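Local coordinates for protein uronate isomerase (Caulobacter crescentus, PDB 2Q01) that catalyses the isomerisation of D-glucuronate to D-fructuronate and of D-galacturonate to D-tagaturonate in uronate breakdown, at residues M298-G303 / D352-I357; P344-L349 / Y378-L383. All blocks are in the same frame, centred on the assembly; numbering follows the deposited sequence.

Interaction 1: residues M298-G303 / D352-I357; sequences MSLDDG and DPRLSI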
ATOM      1  N   MET B 298     -18.623  10.756  27.547  1.00 48.44           N
ATOM      2  CA  MET B 298     -18.260  10.476  28.932  1.00 43.41           C
ATOM      3  C   MET B 298     -16.833  10.927  29.204  1.00 43.18           C
ATOM      4  O   MET B 298     -16.534  11.420  30.292  1.00 49.45           O
ATOM      5  CB  MET B 298     -18.395   8.984  29.245  1.00 52.22           C
ATOM      6  CG  MET B 298     -19.818   8.512  29.497  1.00 40.63           C
ATOM      7  SD  MET B 298     -19.908   6.719  29.664  1.00 41.48           S
ATOM      8  CE  MET B 298     -21.627   6.454  29.243  1.00 54.54           C
ATOM      9  N   SER B 299     -15.966  10.764  28.205  1.00 40.69           N
ATOM     10  CA  SER B 299     -14.557  11.172  28.277  1.00 36.37           C
ATOM     11  C   SER B 299     -14.387  12.678  28.425  1.00 37.84           C
ATOM     12  O   SER B 299     -13.392  13.146  28.980  1.00 38.06           O
ATOM     13  CB  SER B 299     -13.807  10.696  27.038  1.00 33.75           C
ATOM     14  OG  SER B 299     -13.493   9.321  27.140  1.00 37.90           O
ATOM     15  N   LEU B 300     -15.367  13.427  27.920  1.00 41.33           N
ATOM     16  CA  LEU B 300     -15.449  14.869  28.122  1.00 35.74           C
ATOM     17  C   LEU B 300     -15.542  15.227  29.602  1.00 41.96           C
ATOM     18  O   LEU B 300     -15.069  16.290  30.017  1.00 49.28           O
ATOM     19  CB  LEU B 300     -16.677  15.409  27.407  1.00 39.86           C
ATOM     20  CG  LEU B 300     -16.574  16.152  26.079  1.00 39.54           C
ATOM     21  CD1 LEU B 300     -15.676  15.468  25.063  1.00 40.15           C
ATOM     22  CD2 LEU B 300     -17.978  16.310  25.549  1.00 41.18           C
ATOM     23  N   ASP B 301     -16.148  14.334  30.387  1.00 42.58           N
ATOM     24  CA  ASP B 301     -16.306  14.525  31.827  1.00 48.69           C
ATOM     25  C   ASP B 301     -15.196  13.888  32.667  1.00 48.34           C
ATOM     26  O   ASP B 301     -14.656  14.544  33.559  1.00 57.90           O
ATOM     27  CB  ASP B 301     -17.680  14.029  32.295  1.00 52.89           C
ATOM     28  CG  ASP B 301     -18.823  14.890  31.773  1.00 71.20           C
ATOM     29  OD1 ASP B 301     -19.847  14.320  31.337  1.00 86.87           O
ATOM     30  OD2 ASP B 301     -18.704  16.135  31.795  1.00 61.41           O
ATOM     31  N   ASP B 302     -14.856  12.628  32.384  1.00 44.22           N
ATOM     32  CA  ASP B 302     -13.898  11.883  33.221  1.00 46.41           C
ATOM     33  C   ASP B 302     -12.452  11.810  32.711  1.00 47.28           C
ATOM     34  O   ASP B 302     -11.567  11.319  33.418  1.00 53.55           O
ATOM     35  CB  ASP B 302     -14.437  10.488  33.614  1.00 47.98           C
ATOM     36  CG  ASP B 302     -14.620   9.532  32.426  1.00 53.25           C
ATOM     37  OD1 ASP B 302     -15.444   8.601  32.563  1.00 48.33           O
ATOM     38  OD2 ASP B 302     -13.957   9.676  31.374  1.00 59.65           O
ATOM     39  N   GLY B 303     -12.221  12.293  31.493  1.00 40.55           N
ATOM     40  CA  GLY B 303     -10.870  12.416  30.951  1.00 43.39           C
ATOM     41  C   GLY B 303     -10.180  11.128  30.532  1.00 44.81           C
ATOM     42  O   GLY B 303      -8.950  11.076  30.453  1.00 54.05           O
ATOM     43  N   ASP B 352     -13.101  19.801  20.161  1.00 52.54           N
ATOM     44  CA  ASP B 352     -13.167  19.933  21.615  1.00 57.66           C
ATOM     45  C   ASP B 352     -11.789  19.726  22.249  1.00 62.69           C
ATOM     46  O   ASP B 352     -11.103  18.762  21.924  1.00 67.10           O
ATOM     47  CB  ASP B 352     -14.175  18.931  22.189  1.00 60.02           C
ATOM     48  CG  ASP B 352     -14.638  19.297  23.589  1.00 65.48           C
ATOM     49  OD1 ASP B 352     -13.844  19.168  24.541  1.00 64.75           O
ATOM     50  OD2 ASP B 352     -15.811  19.694  23.742  1.00 73.00           O
ATOM     51  N   PRO B 353     -11.377  20.638  23.151  1.00 63.71           N
ATOM     52  CA  PRO B 353     -10.090  20.512  23.850  1.00 61.93           C
ATOM     53  C   PRO B 353      -9.990  19.327  24.825  1.00 59.02           C
ATOM     54  O   PRO B 353      -8.904  18.775  25.007  1.00 59.15           O
ATOM     55  CB  PRO B 353      -9.978  21.835  24.622  1.00 64.61           C
ATOM     56  CG  PRO B 353     -10.976  22.761  23.975  1.00 61.24           C
ATOM     57  CD  PRO B 353     -12.084  21.873  23.538  1.00 61.83           C
ATOM     58  N   ARG B 354     -11.111  18.943  25.430  1.00 57.54           N
ATOM     59  CA  ARG B 354     -11.130  17.931  26.497  1.00 57.53           C
ATOM     60  C   ARG B 354     -11.066  16.485  25.995  1.00 53.89           C
ATOM     61  O   ARG B 354     -10.823  15.565  26.782  1.00 60.66           O
ATOM     62  CB  ARG B 354     -12.372  18.102  27.385  1.00 55.73           C
ATOM     63  CG  ARG B 354     -12.541  19.487  27.995  1.00 64.31           C
ATOM     64  CD  ARG B 354     -13.963  19.689  28.505  1.00 76.16           C
ATOM     65  NE  ARG B 354     -14.923  19.882  27.417  1.00 64.89           N
ATOM     66  CZ  ARG B 354     -16.244  19.753  27.540  1.00 73.28           C
ATOM     67  NH1 ARG B 354     -16.788  19.419  28.706  1.00 71.23           N
ATOM     68  NH2 ARG B 354     -17.027  19.952  26.488  1.00 52.93           N
ATOM     69  N   LEU B 355     -11.290  16.284  24.698  1.00 45.91           N
ATOM     70  CA  LEU B 355     -11.332  14.938  24.132  1.00 38.20           C
ATOM     71  C   LEU B 355      -9.999  14.513  23.513  1.00 44.27           C
ATOM     72  O   LEU B 355      -9.361  15.272  22.781  1.00 45.61           O
ATOM     73  CB  LEU B 355     -12.470  14.812  23.112  1.00 42.08           C
ATOM     74  CG  LEU B 355     -12.735  13.440  22.480  1.00 39.24           C
ATOM     75  CD1 LEU B 355     -13.147  12.403  23.525  1.00 39.77           C
ATOM     76  CD2 LEU B 355     -13.767  13.541  21.368  1.00 39.20           C
ATOM     77  N   SER B 356      -9.590  13.288  23.823  1.00 40.53           N
ATOM     78  CA  SER B 356      -8.382  12.712  23.267  1.00 37.80           C
ATOM     79  C   SER B 356      -8.685  11.316  22.721  1.00 37.43           C
ATOM     80  O   SER B 356      -9.069  10.414  23.477  1.00 32.62           O
ATOM     81  CB  SER B 356      -7.285  12.670  24.335  1.00 43.57           C
ATOM     82  OG  SER B 356      -6.035  12.314  23.774  1.00 66.40           O
ATOM     83  N   ILE B 357      -8.540  11.162  21.402  1.00 22.74           N
ATOM     84  CA  ILE B 357      -8.745   9.880  20.722  1.00 28.02           C
ATOM     85  C   ILE B 357      -7.437   9.394  20.066  1.00 28.53           C
ATOM     86  O   ILE B 357      -6.719  10.175  19.452  1.00 42.29           O
ATOM     87  CB  ILE B 357      -9.894   9.966  19.671  1.00 28.90           C
ATOM     88  CG1 ILE B 357     -11.179  10.511  20.308  1.00 42.35           C
ATOM     89  CG2 ILE B 357     -10.181   8.606  19.034  1.00 20.55           C
ATOM     90  CD1 ILE B 357     -12.327  10.677  19.348  1.00 34.83           C
TER
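Here the last turn of helix 281-302 meets the loop that leads into strand 357-359 of the TIM-barrel-type fold. The loop opens with an Asx turn: D352 OD1 accepts a hydrogen bond from R354 N. S299 comes first along the helix. Its CB points at the loop, and S299 CB touches L355 CD1 at 4.0 Å. Its OG lies beside its own backbone N and turns to other partners, L304 O, M295 O and R239. L300 has the largest share of the contact. L300 CG sits 3.8 Å above the plane of the R354 guanidinium, over its centre, and the two side chains cross at about a right angle. The L300 CD1 branch presses on L355 CB at 3.8 Å. The CB of D301 points away from the loop, but its carboxylate comes back toward R354. D301 OD2 is 4.9 Å from R354 NH1, so at most a loose attraction is likely. The guanidinium that L300 covers is held side-on by D352, and this fixes its rotation. D352 OD1 takes two donors: R354 N on its anti lone pair and R354 NE on its syn one. The second oxygen completes the salt bridge: D352 OD2 lies close to the guanidinium plane and takes R354 NH2 at 3.0 Å on its syn lone pair.

Interaction 2: residues P344-L349 / Y378-L383; sequences PLLTRL and YPVLKL. With K (potassium ion), chain E.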
ATOM      1  N   PRO B 344     -19.401  11.518  11.838  1.00 43.60           N
ATOM      2  CA  PRO B 344     -20.437  11.908  12.822  1.00 42.48           C
ATOM      3  C   PRO B 344     -19.948  12.309  14.225  1.00 43.69           C
ATOM      4  O   PRO B 344     -20.527  13.215  14.838  1.00 37.37           O
ATOM      5  CB  PRO B 344     -21.312  10.656  12.916  1.00 33.27           C
ATOM      6  CG  PRO B 344     -21.134   9.988  11.613  1.00 44.23           C
ATOM      7  CD  PRO B 344     -19.686  10.172  11.300  1.00 42.15           C
ATOM      8  N   LEU B 345     -18.908  11.639  14.721  1.00 43.61           N
ATOM      9  CA  LEU B 345     -18.310  11.968  16.017  1.00 37.91           C
ATOM     10  C   LEU B 345     -17.469  13.237  15.933  1.00 40.59           C
ATOM     11  O   LEU B 345     -17.471  14.050  16.862  1.00 50.14           O
ATOM     12  CB  LEU B 345     -17.464  10.795  16.538  1.00 42.60           C
ATOM     13  CG  LEU B 345     -16.585  10.913  17.793  1.00 31.14           C
ATOM     14  CD1 LEU B 345     -17.344  11.444  19.011  1.00 46.38           C
ATOM     15  CD2 LEU B 345     -15.931   9.578  18.125  1.00 30.21           C
ATOM     16  N   LEU B 346     -16.766  13.403  14.816  1.00 37.58           N
ATOM     17  CA  LEU B 346     -15.875  14.543  14.620  1.00 35.15           C
ATOM     18  C   LEU B 346     -16.628  15.841  14.339  1.00 39.50           C
ATOM     19  O   LEU B 346     -16.125  16.930  14.615  1.00 41.55           O
ATOM     20  CB  LEU B 346     -14.859  14.246  13.510  1.00 33.71           C
ATOM     21  CG  LEU B 346     -13.751  13.245  13.865  1.00 31.22           C
ATOM     22  CD1 LEU B 346     -13.050  12.758  12.616  1.00 26.57           C
ATOM     23  CD2 LEU B 346     -12.751  13.833  14.837  1.00 46.24           C
ATOM     24  N   THR B 347     -17.830  15.718  13.782  1.00 41.68           N
ATOM     25  CA  THR B 347     -18.709  16.861  13.570  1.00 42.02           C
ATOM     26  C   THR B 347     -19.211  17.365  14.919  1.00 44.99           C
ATOM     27  O   THR B 347     -19.312  18.574  15.143  1.00 52.14           O
ATOM     28  CB  THR B 347     -19.884  16.496  12.639  1.00 42.90           C
ATOM     29  OG1 THR B 347     -19.361  15.992  11.406  1.00 53.55           O
ATOM     30  CG2 THR B 347     -20.770  17.707  12.341  1.00 50.38           C
ATOM     31  N   ARG B 348     -19.492  16.433  15.823  1.00 40.11           N
ATOM     32  CA  ARG B 348     -19.966  16.787  17.152  1.00 34.96           C
ATOM     33  C   ARG B 348     -18.830  17.284  18.038  1.00 37.10           C
ATOM     34  O   ARG B 348     -18.928  18.355  18.635  1.00 45.56           O
ATOM     35  CB  ARG B 348     -20.674  15.597  17.802  1.00 30.41           C
ATOM     36  CG  ARG B 348     -21.369  15.943  19.109  1.00 40.43           C
ATOM     37  CD  ARG B 348     -21.723  14.698  19.918  1.00 34.79           C
ATOM     38  NE  ARG B 348     -22.395  15.052  21.170  1.00 64.51           N
ATOM     39  CZ  ARG B 348     -23.702  15.282  21.294  1.00 63.01           C
ATOM     40  NH1 ARG B 348     -24.514  15.197  20.246  1.00 64.16           N
ATOM     41  NH2 ARG B 348     -24.204  15.596  22.479  1.00 58.77           N
ATOM     42  N   LEU B 349     -17.744  16.511  18.097  1.00 45.00           N
ATOM     43  CA  LEU B 349     -16.710  16.693  19.115  1.00 26.98           C
ATOM     44  C   LEU B 349     -15.265  16.827  18.619  1.00 36.91           C
ATOM     45  O   LEU B 349     -14.338  16.763  19.422  1.00 37.03           O
ATOM     46  CB  LEU B 349     -16.780  15.542  20.119  1.00 33.22           C
ATOM     47  CG  LEU B 349     -18.058  15.364  20.941  1.00 44.27           C
ATOM     48  CD1 LEU B 349     -18.031  14.058  21.700  1.00 41.21           C
ATOM     49  CD2 LEU B 349     -18.277  16.539  21.884  1.00 50.98           C
ATOM     50  N   TYR B 378      -7.174  17.296  12.989  1.00 38.01           N
ATOM     51  CA  TYR B 378      -8.102  17.359  14.122  1.00 34.49           C
ATOM     52  C   TYR B 378      -7.379  17.424  15.456  1.00 35.26           C
ATOM     53  O   TYR B 378      -6.490  16.608  15.703  1.00 43.41           O
ATOM     54  CB  TYR B 378      -9.048  16.157  14.105  1.00 27.36           C
ATOM     55  CG  TYR B 378     -10.161  16.288  13.104  1.00 31.65           C
ATOM     56  CD1 TYR B 378     -10.104  15.631  11.876  1.00 31.18           C
ATOM     57  CD2 TYR B 378     -11.277  17.085  13.379  1.00 44.50           C
ATOM     58  CE1 TYR B 378     -11.136  15.760  10.946  1.00 27.27           C
ATOM     59  CE2 TYR B 378     -12.308  17.222  12.462  1.00 29.65           C
ATOM     60  CZ  TYR B 378     -12.232  16.560  11.251  1.00 36.84           C
ATOM     61  OH  TYR B 378     -13.256  16.700  10.351  1.00 36.27           O
ATOM     62  N   PRO B 379      -7.744  18.387  16.327  1.00 37.19           N
ATOM     63  CA  PRO B 379      -7.184  18.535  17.678  1.00 33.87           C
ATOM     64  C   PRO B 379      -7.287  17.279  18.555  1.00 39.47           C
ATOM     65  O   PRO B 379      -6.416  17.034  19.393  1.00 41.99           O
ATOM     66  CB  PRO B 379      -8.035  19.651  18.279  1.00 33.79           C
ATOM     67  CG  PRO B 379      -8.469  20.435  17.123  1.00 33.83           C
ATOM     68  CD  PRO B 379      -8.733  19.439  16.045  1.00 46.30           C
ATOM     69  N   VAL B 380      -8.323  16.477  18.333  1.00 33.34           N
ATOM     70  CA  VAL B 380      -8.639  15.347  19.202  1.00 30.69           C
ATOM     71  C   VAL B 380      -7.969  14.025  18.820  1.00 28.55           C
ATOM     72  O   VAL B 380      -7.920  13.105  19.631  1.00 39.66           O
ATOM     73  CB  VAL B 380     -10.167  15.133  19.280  1.00 27.24           C
ATOM     74  CG1 VAL B 380     -10.826  16.333  19.906  1.00 30.09           C
ATOM     75  CG2 VAL B 380     -10.753  14.889  17.907  1.00 27.08           C
ATOM     76  N   LEU B 381      -7.457  13.934  17.593  1.00 28.70           N
ATOM     77  CA  LEU B 381      -7.009  12.660  17.022  1.00 30.66           C
ATOM     78  C   LEU B 381      -5.507  12.473  17.110  1.00 30.09           C
ATOM     79  O   LEU B 381      -4.749  13.396  16.816  1.00 35.29           O
ATOM     80  CB  LEU B 381      -7.433  12.580  15.557  1.00 27.57           C
ATOM     81  CG  LEU B 381      -8.648  11.751  15.129  1.00 25.52           C
ATOM     82  CD1 LEU B 381      -9.712  11.605  16.205  1.00 40.92           C
ATOM     83  CD2 LEU B 381      -9.230  12.331  13.848  1.00 30.57           C
ATOM     84  N   LYS B 382      -5.065  11.284  17.489  1.00 39.44           N
ATOM     85  CA  LYS B 382      -3.644  10.986  17.551  1.00 32.86           C
ATOM     86  C   LYS B 382      -3.477   9.609  16.939  1.00 34.18           C
ATOM     87  O   LYS B 382      -4.434   8.848  16.884  1.00 29.03           O
ATOM     88  CB  LYS B 382      -3.190  10.969  19.005  1.00 37.21           C
ATOM     89  CG  LYS B 382      -1.979  11.807  19.321  1.00 40.07           C
ATOM     90  CD  LYS B 382      -2.362  13.196  19.750  1.00 43.18           C
ATOM     91  CE  LYS B 382      -1.334  13.793  20.681  1.00 46.48           C
ATOM     92  NZ  LYS B 382      -1.436  15.277  20.662  1.00 68.64           N
ATOM     93  N   LEU B 383      -2.270   9.283  16.482  1.00 36.79           N
ATOM     94  CA  LEU B 383      -2.032   7.987  15.853  1.00 28.65           C
ATOM     95  C   LEU B 383      -1.307   7.021  16.755  1.00 31.88           C
ATOM     96  O   LEU B 383      -0.287   7.354  17.343  1.00 33.50           O
ATOM     97  CB  LEU B 383      -1.277   8.137  14.536  1.00 32.05           C
ATOM     98  CG  LEU B 383      -2.085   8.812  13.432  1.00 28.85           C
ATOM     99  CD1 LEU B 383      -1.369   8.717  12.124  1.00 36.39           C
ATOM    100  CD2 LEU B 383      -3.489   8.219  13.326  1.00 44.47           C
TER
HETATM  101  K     K E 502      -3.967  15.808  16.357  1.00 37.20           K
HETATM  102  O   HOH W   1      -3.472  16.404  18.856  1.00 41.36           O
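The potassium ion is gripped by six oxygens. Y378 O at 2.7 Å and L381 O at 2.6 Å from K are the first and last carbonyls of a type I beta turn, so the turn acts as a two-point clamp on K. A water also binds K; it donates to P379 O and accepts from K382 NZ, 2.9 Å from the water O. A375 O, N411 OD1 and S75 O of the second subunit complete the site. Y378 and V380 point toward helix 343-349, and the end of L381 reaches it. L346 lies over one face of the Y378 ring in a CH-pi contact, with L346 CD2 4.0 Å from the Y378 ring centroid and 18° off its normal. The same CD2 meets V380 CG2 at 3.8 Å, the two side chains sliding past each other in opposite directions. L346 and L381 reach tip to tip, L346 CD1 to L381 CD2 at 4.0 Å. V380 CG1 rests on L349 O at 3.6 Å. Y378 OH hydrogen-bonds to H316 ND1 of the second subunit. An alanine in place of Y378 would remove the ring under L346 and the hydroxyl, and would probably loosen this packing and lose the hydrogen bond to H316. The contact lies between helix 343-349 and the start of strand 381-383, with strand 357-359 and helix 366-375 against L381 and helix 281-302 against L349.

In the fold
Interactions 1 and 2 have centres 11 Å apart and share one corner of the barrel-type domain. Their segments alternate along the chain: 298-303, 344-349, 352-357, then 378-383. Helix 343-349, part of interaction 2, also touches interaction 1: L349 meets L300 and L355. The parallel sheet joins them directly. I357 N is 2.7 Å from V380 O and I357 O is 2.8 Å from K382 N, probable hydrogen bonds from the first residue of strand 357-359 to the start of its neighbour. Together they place helices 281-302 and 343-349 against the segments leading into strands 357-359 and 381-383. Interaction 1 lies within a single subunit. Interaction 2 reaches the potassium site at the boundary with the second subunit.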